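PDB 3H74: pyridoxal kinase from Lactobacillus plantarum, which probably catalyses the ATP-dependent phosphorylation of pyridoxal to pyridoxal 5'-phosphate. Local coordinates for residues I18-Y32 and D215-R227. Sequence-based numbering, arbitrary orientation. Where two conformers were deposited one is given.
Sequences ISLSSALPVLTAMQY and DTLAAVIAGLLGR
Y32 OH donates to G223 O at 2.7 Å, tilted from the carbonyl plane, and G223 O also takes a weak bond from R227 N. The guanidinium of R227 lies flat over one face of the Y32 ring: the planes differ by 18° and CZ of R227 stands 3.5 Å from the ring centroid, a stacked cation-pi pair. A bend at chi2 folds the arginine chain back over the phenol. From there R227 NE reaches M30 O at 3.0 Å with an N-H...O angle of 150°, while NH1 hydrogen-bonds S4 OG of strand 4-13. Q31, at positive phi, closes helix 19-29 in a Schellman motif, and R227 NE binds the carbonyl just before it. A phenylalanine in place of Y32 would keep a ring against R227 but lack the hydroxyl, and G223 O would probably be left with only the weak bond from R227 N of those described. Selenomethionine M30 brings CE to 3.2 Å from G223 C, where a side chain on G223 would collide with it; L27 CD2 lies 3.6 Å from G223 CA. V26 CG1 meets V220 CG2 at 4.1 Å, the side chains crossing at about a right angle, and A23 CB packs on A219 CB; the axes of segments 19-29 and 215-226 run 29° from parallel. An apolar middle thus separates a weak S19 N to D215 OD2 bond from the stronger Y32-R227 end, where ring face and M30 carbonyl probably stabilise the arginine charge.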
# COMPACT_ATOMS: atom_id res chain seq x y z
N ILE A 18 -9.34 -6.22 5.77
CA ILE A 18 -8.08 -5.60 5.35
C ILE A 18 -8.05 -5.53 3.82
O ILE A 18 -9.04 -5.82 3.16
CB ILE A 18 -6.84 -6.34 5.94
CG1 ILE A 18 -6.71 -7.78 5.41
CG2 ILE A 18 -6.86 -6.33 7.48
CD1 ILE A 18 -5.32 -8.40 5.60
N SER A 19 -6.91 -5.09 3.30
CA SER A 19 -6.60 -5.14 1.86
C SER A 19 -7.78 -4.72 0.97
O SER A 19 -8.33 -3.63 1.16
CB SER A 19 -5.97 -6.49 1.49
OG SER A 19 -6.79 -7.58 1.87
N LEU A 20 -8.18 -5.54 -0.00
CA LEU A 20 -9.18 -5.10 -0.96
C LEU A 20 -10.52 -4.78 -0.32
O LEU A 20 -11.22 -3.88 -0.76
CB LEU A 20 -9.35 -6.15 -2.06
CG LEU A 20 -9.87 -5.70 -3.42
CD1 LEU A 20 -9.09 -4.51 -3.98
CD2 LEU A 20 -9.78 -6.89 -4.36
N SER A 21 -10.87 -5.52 0.73
CA SER A 21 -12.13 -5.27 1.45
C SER A 21 -12.19 -3.88 2.08
O SER A 21 -13.28 -3.34 2.30
CB SER A 21 -12.39 -6.33 2.51
OG SER A 21 -11.69 -6.05 3.70
N SER A 22 -11.04 -3.31 2.41
CA SER A 22 -11.03 -1.95 2.93
C SER A 22 -10.72 -0.91 1.86
O SER A 22 -11.23 0.21 1.91
CB SER A 22 -10.09 -1.82 4.13
OG SER A 22 -8.78 -2.21 3.79
N ALA A 23 -9.90 -1.27 0.86
CA ALA A 23 -9.61 -0.35 -0.23
C ALA A 23 -10.86 -0.02 -1.05
O ALA A 23 -11.04 1.12 -1.47
CB ALA A 23 -8.52 -0.89 -1.12
N LEU A 24 -11.72 -1.01 -1.28
CA LEU A 24 -12.93 -0.79 -2.07
C LEU A 24 -13.83 0.30 -1.48
O LEU A 24 -14.17 1.25 -2.18
CB LEU A 24 -13.70 -2.10 -2.30
CG LEU A 24 -13.69 -2.63 -3.73
CD1 LEU A 24 -14.26 -4.04 -3.75
CD2 LEU A 24 -14.47 -1.71 -4.68
N PRO A 25 -14.26 0.15 -0.21
CA PRO A 25 -15.07 1.21 0.39
C PRO A 25 -14.37 2.58 0.40
O PRO A 25 -15.00 3.59 0.05
CB PRO A 25 -15.32 0.70 1.82
CG PRO A 25 -15.24 -0.79 1.68
CD PRO A 25 -14.12 -1.00 0.71
N VAL A 26 -13.10 2.63 0.76
CA VAL A 26 -12.39 3.89 0.86
C VAL A 26 -12.31 4.61 -0.49
O VAL A 26 -12.66 5.79 -0.60
CB VAL A 26 -10.99 3.67 1.47
CG1 VAL A 26 -10.11 4.91 1.31
CG2 VAL A 26 -11.11 3.29 2.95
N LEU A 27 -11.88 3.90 -1.52
CA LEU A 27 -11.69 4.53 -2.82
C LEU A 27 -13.01 4.82 -3.52
O LEU A 27 -13.14 5.82 -4.22
CB LEU A 27 -10.72 3.72 -3.67
CG LEU A 27 -9.27 3.83 -3.16
CD1 LEU A 27 -8.43 2.67 -3.67
CD2 LEU A 27 -8.64 5.17 -3.52
N THR A 28 -14.01 3.98 -3.30
CA THR A 28 -15.36 4.28 -3.79
C THR A 28 -15.86 5.58 -3.15
O THR A 28 -16.37 6.46 -3.85
CB THR A 28 -16.32 3.12 -3.50
OG1 THR A 28 -15.86 1.95 -4.20
CG2 THR A 28 -17.73 3.43 -3.98
N ALA A 29 -15.68 5.73 -1.84
CA ALA A 29 -16.11 6.95 -1.16
C ALA A 29 -15.38 8.17 -1.70
O ALA A 29 -15.93 9.27 -1.74
CB ALA A 29 -15.92 6.83 0.34
N MSE A 30 -14.15 7.99 -2.16
CA MSE A 30 -13.34 9.06 -2.74
C MSE A 30 -13.63 9.25 -4.23
O MSE A 30 -12.88 9.90 -4.89
CB MSE A 30 -11.83 8.77 -2.51
CG MSE A 30 -11.44 8.71 -0.97
SE MSE A 30 -9.52 8.41 -0.51
CE MSE A 30 -9.43 9.91 -1.84
N GLN A 31 -14.70 8.66 -4.73
CA GLN A 31 -15.24 8.98 -6.06
C GLN A 31 -14.41 8.31 -7.20
O GLN A 31 -14.37 8.77 -8.28
CB GLN A 31 -15.38 10.51 -6.24
CG GLN A 31 -15.95 11.28 -5.00
CD GLN A 31 -15.98 12.79 -5.27
OE1 GLN A 31 -16.58 13.10 -6.09
NE2 GLN A 31 -15.06 13.57 -4.76
N TYR A 32 -13.86 7.16 -6.95
CA TYR A 32 -13.27 6.34 -7.97
C TYR A 32 -14.18 5.23 -8.45
O TYR A 32 -14.86 4.65 -7.68
CB TYR A 32 -11.93 5.71 -7.45
CG TYR A 32 -10.84 6.74 -7.21
CD1 TYR A 32 -9.99 7.11 -8.24
CD2 TYR A 32 -10.70 7.34 -5.99
CE1 TYR A 32 -9.03 8.06 -8.04
CE2 TYR A 32 -9.75 8.29 -5.79
CZ TYR A 32 -8.90 8.64 -6.84
OH TYR A 32 -7.93 9.56 -6.71
N ASP A 215 -2.56 -1.15 4.44
CA ASP A 215 -3.45 -1.17 3.28
C ASP A 215 -4.31 0.08 3.21
O ASP A 215 -4.51 0.65 2.14
CB ASP A 215 -4.37 -2.41 3.29
CG ASP A 215 -3.64 -3.72 3.05
OD1 ASP A 215 -2.75 -3.78 2.17
OD2 ASP A 215 -4.04 -4.72 3.71
N THR A 216 -4.84 0.51 4.35
CA THR A 216 -5.69 1.68 4.40
C THR A 216 -4.87 2.95 4.13
O THR A 216 -5.32 3.83 3.39
CB THR A 216 -6.45 1.73 5.72
OG1 THR A 216 -7.27 0.55 5.80
CG2 THR A 216 -7.33 2.96 5.80
N LEU A 217 -3.68 3.04 4.71
CA LEU A 217 -2.80 4.16 4.41
C LEU A 217 -2.53 4.29 2.92
O LEU A 217 -2.63 5.38 2.35
CB LEU A 217 -1.48 4.02 5.17
CG LEU A 217 -0.50 5.20 5.02
CD1 LEU A 217 -0.96 6.44 5.76
CD2 LEU A 217 0.89 4.79 5.49
N ALA A 218 -2.20 3.16 2.29
CA ALA A 218 -1.90 3.17 0.87
C ALA A 218 -3.10 3.60 0.04
O ALA A 218 -2.96 4.37 -0.91
CB ALA A 218 -1.39 1.83 0.42
N ALA A 219 -4.28 3.09 0.38
CA ALA A 219 -5.50 3.47 -0.34
C ALA A 219 -5.77 4.97 -0.22
O ALA A 219 -6.11 5.62 -1.20
CB ALA A 219 -6.70 2.65 0.14
N VAL A 220 -5.62 5.50 0.99
CA VAL A 220 -5.85 6.93 1.21
C VAL A 220 -4.85 7.79 0.45
O VAL A 220 -5.22 8.76 -0.20
CB VAL A 220 -5.86 7.28 2.72
CG1 VAL A 220 -5.84 8.77 2.93
CG2 VAL A 220 -7.08 6.66 3.39
N ILE A 221 -3.58 7.40 0.51
CA ILE A 221 -2.55 8.14 -0.22
C ILE A 221 -2.80 8.13 -1.73
O ILE A 221 -2.79 9.18 -2.38
CB ILE A 221 -1.14 7.61 0.13
CG1 ILE A 221 -0.78 7.99 1.57
CG2 ILE A 221 -0.08 8.12 -0.86
CD1 ILE A 221 0.49 7.36 2.10
N ALA A 222 -3.07 6.95 -2.28
CA ALA A 222 -3.37 6.85 -3.71
C ALA A 222 -4.59 7.67 -4.06
O ALA A 222 -4.60 8.37 -5.08
CB ALA A 222 -3.55 5.41 -4.12
N GLY A 223 -5.64 7.59 -3.23
CA GLY A 223 -6.87 8.33 -3.48
C GLY A 223 -6.66 9.83 -3.48
O GLY A 223 -7.21 10.54 -4.33
N LEU A 224 -5.89 10.33 -2.53
CA LEU A 224 -5.62 11.77 -2.46
C LEU A 224 -4.74 12.25 -3.61
O LEU A 224 -5.01 13.29 -4.22
CB LEU A 224 -5.03 12.15 -1.10
CG LEU A 224 -5.97 12.00 0.09
CD1 LEU A 224 -5.18 12.11 1.39
CD2 LEU A 224 -7.10 13.04 0.06
N LEU A 225 -3.70 11.48 -3.92
CA LEU A 225 -2.83 11.86 -5.03
C LEU A 225 -3.60 11.86 -6.34
O LEU A 225 -3.42 12.76 -7.16
CB LEU A 225 -1.63 10.93 -5.13
CG LEU A 225 -0.63 11.01 -3.97
CD1 LEU A 225 0.41 9.94 -4.14
CD2 LEU A 225 0.02 12.40 -3.90
N GLY A 226 -4.49 10.89 -6.52
CA GLY A 226 -5.28 10.80 -7.74
C GLY A 226 -6.27 11.93 -7.90
O GLY A 226 -6.75 12.18 -9.00
N ARG A 227 -6.56 12.62 -6.81
CA ARG A 227 -7.47 13.76 -6.84
C ARG A 227 -6.71 15.09 -6.91
O ARG A 227 -7.32 16.16 -6.82
CB ARG A 227 -8.46 13.72 -5.66
CG ARG A 227 -9.47 12.56 -5.71
CD ARG A 227 -10.65 12.79 -6.66
NE ARG A 227 -11.40 11.55 -6.92
CZ ARG A 227 -11.20 10.76 -7.97
NH1 ARG A 227 -10.28 11.08 -8.89
NH2 ARG A 227 -11.91 9.65 -8.11